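Local coordinates for protein concanavalin B (Canavalia ensiformis, PDB 6CAF) that may bind carbohydrate as a chitinase-like seed protein of glycosyl hydrolase family 18, at residues 128-133 with 169-174. Residues are numbered along the deposited sequence; the frame is centred on the assembly and turned at random.
Sequences EYLHTY and EELYQI
Ile174 lays its CG2 methyl over one face of the His131 imidazole, a CH-pi contact with CG2 3.7 Å from the ring centroid and 19° off the ring normal. The pair joins two neighbouring outer helices of the TIM barrel of glycosyl hydrolase family 18: helix 120-135 follows strand 103-109, helix 164-178 follows strand 150-154, and these two strands lie side by side in the parallel barrel sheet. The short segments run roughly the same way, their axes 10.1 Å apart at closest approach and crossing at -41°, and they meet through side-chain packing, without a hydrogen bond between the two segments. The methyl sits toward the CG-CD2 side of the ring, Ile174 CG2 lying 3.5 Å from His131 CD2. With CG anti to the backbone N (chi1 -175°), the imidazole is carried against Ile174, and it also stacks with the ring of Tyr178. Losing the ring to an alanine here is likely to leave the Ile174 methyl without its aromatic partner and Tyr178 without its stack, opening a gap between the helices. The other branch of Ile174, CG1 and CD1, meets Glu128: CD1 lies 3.3 Å from Glu128 OE2 and 3.8 Å from Glu128 N. The Glu128 chain leaves its helix pointing away from helix 164-178 but bends at its second torsion, bringing the carboxylate back against the end of the isoleucine through OE2. There OE2 forms a salt bridge with Lys124, one turn earlier, whose side chain Ile174 also touches along with Ala127. The hydrocarbon branch thus lies beside a charged pair at the partly exposed margin. Between the buried Leu130 and Leu171, which cross at about a right angle, single methyls meet, Leu130 CD1 to Leu171 CD1 at 4.2 Å.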
loop_
_atom_site.group_PDB
_atom_site.type_symbol
_atom_site.label_atom_id
_atom_site.label_comp_id
_atom_site.label_asym_id
_atom_site.label_seq_id
_atom_site.Cartn_x
_atom_site.Cartn_y
_atom_site.Cartn_z
ATOM N N GLU A 128 13.454 13.673 3.867
ATOM C CA GLU A 128 14.885 13.428 3.897
ATOM C C GLU A 128 15.222 12.202 4.727
ATOM O O GLU A 128 16.057 11.385 4.338
ATOM C CB GLU A 128 15.637 14.655 4.425
ATOM C CG GLU A 128 15.693 15.802 3.408
ATOM C CD GLU A 128 16.624 15.530 2.248
ATOM O OE1 GLU A 128 17.752 14.992 2.501
ATOM O OE2 GLU A 128 16.326 15.900 1.096
ATOM N N TYR A 129 14.582 12.095 5.879
ATOM C CA TYR A 129 14.770 10.906 6.717
ATOM C C TYR A 129 14.431 9.623 5.956
ATOM O O TYR A 129 15.209 8.635 5.973
ATOM C CB TYR A 129 13.939 11.037 7.991
ATOM C CG TYR A 129 13.739 9.734 8.762
ATOM C CD1 TYR A 129 14.626 9.262 9.654
ATOM C CD2 TYR A 129 12.590 8.986 8.525
ATOM C CE1 TYR A 129 14.372 8.041 10.349
ATOM C CE2 TYR A 129 12.317 7.822 9.150
ATOM C CZ TYR A 129 13.173 7.335 10.069
ATOM O OH TYR A 129 12.710 6.102 10.601
ATOM N N LEU A 130 13.282 9.638 5.282
ATOM C CA LEU A 130 12.906 8.465 4.520
ATOM C C LEU A 130 13.935 8.143 3.443
ATOM O O LEU A 130 14.301 6.975 3.219
ATOM C CB LEU A 130 11.512 8.617 3.942
ATOM C CG LEU A 130 10.395 8.714 4.987
ATOM C CD1 LEU A 130 9.110 9.152 4.345
ATOM C CD2 LEU A 130 10.198 7.392 5.690
ATOM N N HIS A 131 14.423 9.181 2.776
ATOM C CA HIS A 131 15.381 8.950 1.741
ATOM C C HIS A 131 16.723 8.412 2.282
ATOM O O HIS A 131 17.252 7.414 1.775
ATOM C CB HIS A 131 15.598 10.223 0.926
ATOM C CG HIS A 131 16.494 10.002 -0.226
ATOM N ND1 HIS A 131 17.784 10.458 -0.261
ATOM C CD2 HIS A 131 16.300 9.320 -1.372
ATOM C CE1 HIS A 131 18.348 10.104 -1.396
ATOM N NE2 HIS A 131 17.470 9.399 -2.085
ATOM N N THR A 132 17.249 9.089 3.302
ATOM C CA THR A 132 18.519 8.742 3.864
ATOM C C THR A 132 18.527 7.343 4.442
ATOM O O THR A 132 19.495 6.590 4.276
ATOM C CB THR A 132 18.930 9.776 4.932
ATOM O OG1 THR A 132 19.030 11.051 4.312
ATOM C CG2 THR A 132 20.183 9.373 5.640
ATOM N N TYR A 133 17.442 7.005 5.137
ATOM C CA TYR A 133 17.418 5.800 5.944
ATOM C C TYR A 133 16.673 4.633 5.318
ATOM O O TYR A 133 16.862 3.504 5.786
ATOM C CB TYR A 133 16.915 6.094 7.354
ATOM C CG TYR A 133 17.855 6.949 8.127
ATOM C CD1 TYR A 133 18.986 6.408 8.731
ATOM C CD2 TYR A 133 17.661 8.306 8.244
ATOM C CE1 TYR A 133 19.888 7.198 9.425
ATOM C CE2 TYR A 133 18.573 9.105 8.931
ATOM C CZ TYR A 133 19.668 8.553 9.548
ATOM O OH TYR A 133 20.568 9.365 10.226
ATOM N N GLU A 169 5.162 16.039 -1.961
ATOM C CA GLU A 169 5.920 16.971 -2.769
ATOM C C GLU A 169 7.413 16.875 -2.485
ATOM O O GLU A 169 8.249 16.875 -3.399
ATOM C CB GLU A 169 5.442 18.381 -2.471
ATOM C CG GLU A 169 6.248 19.464 -3.168
ATOM C CD GLU A 169 6.110 19.442 -4.669
ATOM O OE1 GLU A 169 5.027 19.052 -5.124
ATOM O OE2 GLU A 169 7.070 19.834 -5.366
ATOM N N GLU A 170 7.758 16.811 -1.208
ATOM C CA GLU A 170 9.156 16.774 -0.845
ATOM C C GLU A 170 9.828 15.469 -1.277
ATOM O O GLU A 170 10.966 15.463 -1.748
ATOM C CB GLU A 170 9.361 17.045 0.653
ATOM C CG GLU A 170 8.899 18.423 1.100
ATOM C CD GLU A 170 9.557 19.642 0.497
ATOM O OE1 GLU A 170 10.536 19.533 -0.252
ATOM O OE2 GLU A 170 9.060 20.756 0.814
ATOM N N LEU A 171 9.114 14.350 -1.131
ATOM C CA LEU A 171 9.646 13.090 -1.617
ATOM C C LEU A 171 9.801 13.110 -3.144
ATOM O O LEU A 171 10.799 12.617 -3.677
ATOM C CB LEU A 171 8.764 11.917 -1.178
ATOM C CG LEU A 171 8.922 11.497 0.250
ATOM C CD1 LEU A 171 7.752 10.620 0.680
ATOM C CD2 LEU A 171 10.227 10.767 0.479
ATOM N N TYR A 172 8.802 13.653 -3.820
ATOM C CA TYR A 172 8.850 13.735 -5.250
ATOM C C TYR A 172 10.049 14.571 -5.738
ATOM O O TYR A 172 10.749 14.222 -6.685
ATOM C CB TYR A 172 7.541 14.327 -5.752
ATOM C CG TYR A 172 7.501 14.236 -7.235
ATOM C CD1 TYR A 172 7.134 13.035 -7.868
ATOM C CD2 TYR A 172 7.839 15.262 -7.982
ATOM C CE1 TYR A 172 7.160 12.910 -9.232
ATOM C CE2 TYR A 172 7.861 15.173 -9.386
ATOM C CZ TYR A 172 7.506 13.988 -9.987
ATOM O OH TYR A 172 7.505 13.792 -11.344
ATOM N N GLN A 173 10.316 15.664 -5.039
ATOM C CA GLN A 173 11.437 16.513 -5.409
ATOM C C GLN A 173 12.772 15.804 -5.190
ATOM O O GLN A 173 13.689 15.930 -6.005
ATOM C CB GLN A 173 11.387 17.850 -4.667
ATOM C CG GLN A 173 10.247 18.753 -5.113
ATOM C CD GLN A 173 10.350 19.130 -6.571
ATOM O OE1 GLN A 173 11.450 19.312 -7.088
ATOM N NE2 GLN A 173 9.209 19.232 -7.248
ATOM N N ILE A 174 12.892 15.059 -4.107
ATOM C CA ILE A 174 14.098 14.293 -3.814
ATOM C C ILE A 174 14.338 13.278 -4.946
ATOM O O ILE A 174 15.486 13.031 -5.329
ATOM C CB ILE A 174 14.003 13.614 -2.411
ATOM C CG1 ILE A 174 14.179 14.640 -1.305
ATOM C CG2 ILE A 174 15.041 12.498 -2.277
ATOM C CD1 ILE A 174 13.705 14.116 0.054
#